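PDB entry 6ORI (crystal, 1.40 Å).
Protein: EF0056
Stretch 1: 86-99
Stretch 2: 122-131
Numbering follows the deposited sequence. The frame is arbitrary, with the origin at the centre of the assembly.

Stretch 1 (86-99) QVDPKKGVGNSRRT
Stretch 2 122-131: NDGLFAGAET

Three polar links fix this contact, and each pairs a donor from 86-99 with an acceptor from 122-131. The charged one is a salt bridge: Lys90 NZ sits 2.9 Å from Glu130 OE1 and donates a hydrogen bond to it. Lys90 reaches it with chi1 t, chi2 between wells at -113°, then chi3 and chi4 both t; Glu130 answers with chi1 m, chi2 t and chi3 at 20°. Both CA-to-CB bonds point toward the opposing stretch, so both side chains start out in the right direction, and the bend at Lys90 chi2 is part of the geometry that brings NZ to the carboxylate. The ammonium also makes a weak bond at 3.4 Å, from Lys90 NZ to Lys91 O.

The second link is backbone to backbone. Lys90 N donates to Leu125 O at 2.8 Å with an N-H...O angle of 166°, nearly straight. It accompanies a close register in which the segments Pro89-Lys90 and Leu125-Phe126 run roughly parallel: the CA atoms of Pro89 and Leu125 lie 4.2 Å apart, those of Lys90 and Phe126 5.6 Å. Pro89 (-72/166) and Lys90 (-53/135) are extended loop residues, while Leu125 takes -103/-41 and Phe126 returns to -119/139.

The third link uses a side chain to satisfy a carbonyl. Arg98, rotamer m, m, t with chi4 at -156°, brings NE to 2.9 Å from Gly124 O at 167°, and Arg98 NH2 adds a weak bond to Gly124 O at 3.3 Å and 136°. The acceptor lies at the guanidinium edge, near its plane, where the N-H groups point. The carbonyl carbon of Asp123 instead covers one face, 3.4 Å from Arg98 NE. Asp123 itself (55/34, chi1 m) turns its CB away, and its OD1 stays 4.1 Å from Arg98 NH1, well out of the guanidinium plane: the charges attract, but no N-H points at the oxygen.

Stretch 1 folds back on itself. Val87 (-159/153) and Arg98 (-104/151) pair as antiparallel strand residues, Val87 N to Arg98 O at 3.0 Å and Arg98 N to Val87 O at 2.8 Å, with a long loop between them. Beside this pair, Arg97, extended through chi3, bonds Gln86 OE1 from NE at 2.7 Å and forms a salt bridge from NH1 to Asp88 OD1 at 2.9 Å. In stretch 2, which has no regular helix or strand, a type I turn runs from Ala127 to Glu130, closed by Glu130 N to Ala127 O at 3.3 Å.

The apolar packing centres on Leu125, the residue of stretch 2 most covered by stretch 1. Its CB leaves sideways, but chi1 m and chi2 t bring the end of the side chain nearer: Leu125 CD2 lies 3.6 Å from Val87 CG1 (Val87 chi1 p) and 3.9 Å from Arg98 CG. Thus the arginine offers methylene to the leucine and its guanidinium to the carbonyl. Around it, Pro89 CB makes a plain van der Waals contact with Gly124 O at 3.6 Å (ring pucker C-gamma endo), and Lys90 CB approaches Phe126 CD1 obliquely at 4.5 Å.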

# COMPACT_ATOMS: atom_id res chain seq x y z
N GLN A 86 9.33 -9.12 16.11
CA GLN A 86 10.48 -8.27 16.41
C GLN A 86 11.04 -7.70 15.12
O GLN A 86 10.77 -8.21 14.03
CB GLN A 86 11.61 -9.04 17.11
CG GLN A 86 11.25 -9.60 18.47
CD GLN A 86 12.44 -10.24 19.13
OE1 GLN A 86 13.49 -10.38 18.50
NE2 GLN A 86 12.32 -10.59 20.40
N VAL A 87 11.82 -6.62 15.24
CA VAL A 87 12.45 -5.97 14.10
C VAL A 87 13.63 -5.17 14.62
O VAL A 87 13.60 -4.73 15.76
CB VAL A 87 11.45 -5.08 13.33
CG1 VAL A 87 11.04 -3.86 14.15
CG2 VAL A 87 12.01 -4.63 12.01
N ASP A 88 14.65 -4.96 13.79
CA ASP A 88 15.76 -4.11 14.18
C ASP A 88 15.42 -2.66 13.86
O ASP A 88 14.75 -2.39 12.87
CB ASP A 88 17.03 -4.50 13.43
CG ASP A 88 17.61 -5.82 13.86
OD1 ASP A 88 17.24 -6.35 14.93
OD2 ASP A 88 18.47 -6.33 13.10
N PRO A 89 15.92 -1.71 14.65
CA PRO A 89 15.79 -0.30 14.30
C PRO A 89 16.70 0.04 13.13
O PRO A 89 17.59 -0.73 12.77
CB PRO A 89 16.26 0.42 15.55
CG PRO A 89 17.17 -0.54 16.21
CD PRO A 89 16.63 -1.89 15.92
N LYS A 90 16.46 1.19 12.53
CA LYS A 90 17.36 1.69 11.50
C LYS A 90 18.79 1.71 12.04
O LYS A 90 19.02 2.15 13.17
CB LYS A 90 16.92 3.08 11.09
CG LYS A 90 17.63 3.62 9.85
CD LYS A 90 18.51 4.80 10.19
CE LYS A 90 19.32 5.22 9.00
NZ LYS A 90 20.48 6.02 9.41
N LYS A 91 19.71 1.23 11.21
CA LYS A 91 21.12 1.10 11.60
C LYS A 91 21.74 2.43 12.03
O LYS A 91 21.41 3.49 11.48
CB LYS A 91 21.91 0.51 10.44
N GLY A 92 22.63 2.41 13.02
CA GLY A 92 23.23 3.65 13.44
C GLY A 92 24.16 3.62 14.64
O GLY A 92 25.38 3.53 14.49
N VAL A 93 23.58 3.74 15.83
CA VAL A 93 24.35 3.90 17.05
C VAL A 93 24.17 2.68 17.94
O VAL A 93 24.11 2.80 19.15
N GLY A 94 24.08 1.52 17.31
CA GLY A 94 24.02 0.26 18.03
C GLY A 94 22.78 0.08 18.89
O GLY A 94 22.83 -0.61 19.91
N ASN A 95 21.68 0.72 18.50
CA ASN A 95 20.40 0.50 19.17
C ASN A 95 20.04 -0.98 19.07
O ASN A 95 20.43 -1.65 18.11
CB ASN A 95 19.29 1.33 18.50
CG ASN A 95 19.42 2.82 18.76
OD1 ASN A 95 19.98 3.56 17.95
ND2 ASN A 95 18.85 3.27 19.88
N SER A 96 19.29 -1.48 20.04
CA SER A 96 18.99 -2.91 20.12
C SER A 96 17.71 -3.30 19.36
O SER A 96 16.86 -2.46 19.05
CB SER A 96 18.91 -3.34 21.58
OG SER A 96 17.96 -2.58 22.30
N ARG A 97 17.57 -4.59 19.12
CA ARG A 97 16.39 -5.15 18.45
C ARG A 97 15.13 -4.80 19.24
O ARG A 97 15.11 -4.80 20.46
CB ARG A 97 16.55 -6.66 18.34
CG ARG A 97 15.53 -7.36 17.53
CD ARG A 97 16.05 -8.73 17.14
NE ARG A 97 15.07 -9.52 16.43
CZ ARG A 97 14.83 -9.42 15.13
NH1 ARG A 97 15.48 -8.55 14.38
NH2 ARG A 97 13.92 -10.18 14.59
N ARG A 98 14.08 -4.46 18.51
CA ARG A 98 12.81 -4.05 19.11
C ARG A 98 11.77 -5.15 19.03
O ARG A 98 11.77 -5.97 18.12
CB ARG A 98 12.23 -2.83 18.42
CG ARG A 98 13.18 -1.67 18.25
CD ARG A 98 13.80 -1.19 19.53
NE ARG A 98 14.43 0.11 19.28
CZ ARG A 98 15.43 0.64 19.98
NH1 ARG A 98 15.95 -0.01 21.01
NH2 ARG A 98 15.89 1.83 19.65
N THR A 99 10.86 -5.14 20.02
CA THR A 99 9.71 -6.01 20.04
C THR A 99 8.47 -5.22 19.73
O THR A 99 8.28 -4.11 20.22
CB THR A 99 9.59 -6.68 21.42
OG1 THR A 99 10.71 -7.56 21.58
CG2 THR A 99 8.32 -7.52 21.52
N ASN A 122 13.41 6.75 21.22
CA ASN A 122 12.38 6.36 22.17
C ASN A 122 12.07 4.87 22.04
O ASN A 122 10.91 4.47 21.98
CB ASN A 122 11.15 7.24 21.98
CG ASN A 122 11.45 8.69 22.20
OD1 ASN A 122 11.67 9.45 21.25
ND2 ASN A 122 11.48 9.09 23.46
N ASP A 123 13.10 4.04 22.00
CA ASP A 123 12.95 2.59 21.83
C ASP A 123 12.14 2.22 20.60
O ASP A 123 11.44 1.21 20.56
CB ASP A 123 12.34 1.98 23.09
CG ASP A 123 13.18 2.26 24.31
OD1 ASP A 123 14.39 1.91 24.29
OD2 ASP A 123 12.64 2.86 25.26
N GLY A 124 12.30 3.03 19.56
CA GLY A 124 11.55 2.87 18.33
C GLY A 124 12.44 2.54 17.15
O GLY A 124 13.53 1.98 17.29
N LEU A 125 11.96 2.84 15.94
CA LEU A 125 12.61 2.37 14.72
C LEU A 125 13.46 3.36 13.95
O LEU A 125 14.49 2.99 13.42
CB LEU A 125 11.56 1.83 13.74
CG LEU A 125 10.64 0.74 14.29
CD1 LEU A 125 9.78 0.16 13.19
CD2 LEU A 125 11.39 -0.36 15.00
N PHE A 126 13.00 4.60 13.82
CA PHE A 126 13.52 5.54 12.82
C PHE A 126 14.15 6.78 13.43
O PHE A 126 13.66 7.36 14.41
CB PHE A 126 12.38 5.94 11.87
CG PHE A 126 11.77 4.77 11.13
CD1 PHE A 126 12.57 3.91 10.40
CD2 PHE A 126 10.41 4.51 11.19
CE1 PHE A 126 12.03 2.83 9.75
CE2 PHE A 126 9.87 3.42 10.51
CZ PHE A 126 10.70 2.60 9.81
N ALA A 127 15.27 7.19 12.86
CA ALA A 127 16.02 8.33 13.38
C ALA A 127 15.19 9.60 13.23
O ALA A 127 14.84 10.01 12.11
CB ALA A 127 17.35 8.45 12.68
N GLY A 128 14.86 10.24 14.35
CA GLY A 128 14.00 11.41 14.33
C GLY A 128 14.59 12.59 13.58
O GLY A 128 13.87 13.35 12.95
N ALA A 129 15.90 12.76 13.65
CA ALA A 129 16.54 13.92 13.07
C ALA A 129 16.83 13.76 11.58
O ALA A 129 17.24 14.72 10.93
CB ALA A 129 17.83 14.24 13.82
N GLU A 130 16.62 12.56 11.04
CA GLU A 130 16.96 12.31 9.64
C GLU A 130 15.70 12.47 8.81
O GLU A 130 14.67 11.86 9.10
CB GLU A 130 17.60 10.92 9.51
CG GLU A 130 18.97 10.86 10.20
CD GLU A 130 19.56 9.47 10.33
OE1 GLU A 130 19.15 8.55 9.58
OE2 GLU A 130 20.46 9.28 11.20
N THR A 131 15.78 13.34 7.80
CA THR A 131 14.61 13.71 7.01
C THR A 131 14.85 13.57 5.52
O THR A 131 14.22 14.26 4.70
CB THR A 131 14.23 15.17 7.28
OG1 THR A 131 15.30 16.02 6.86
CG2 THR A 131 13.96 15.36 8.74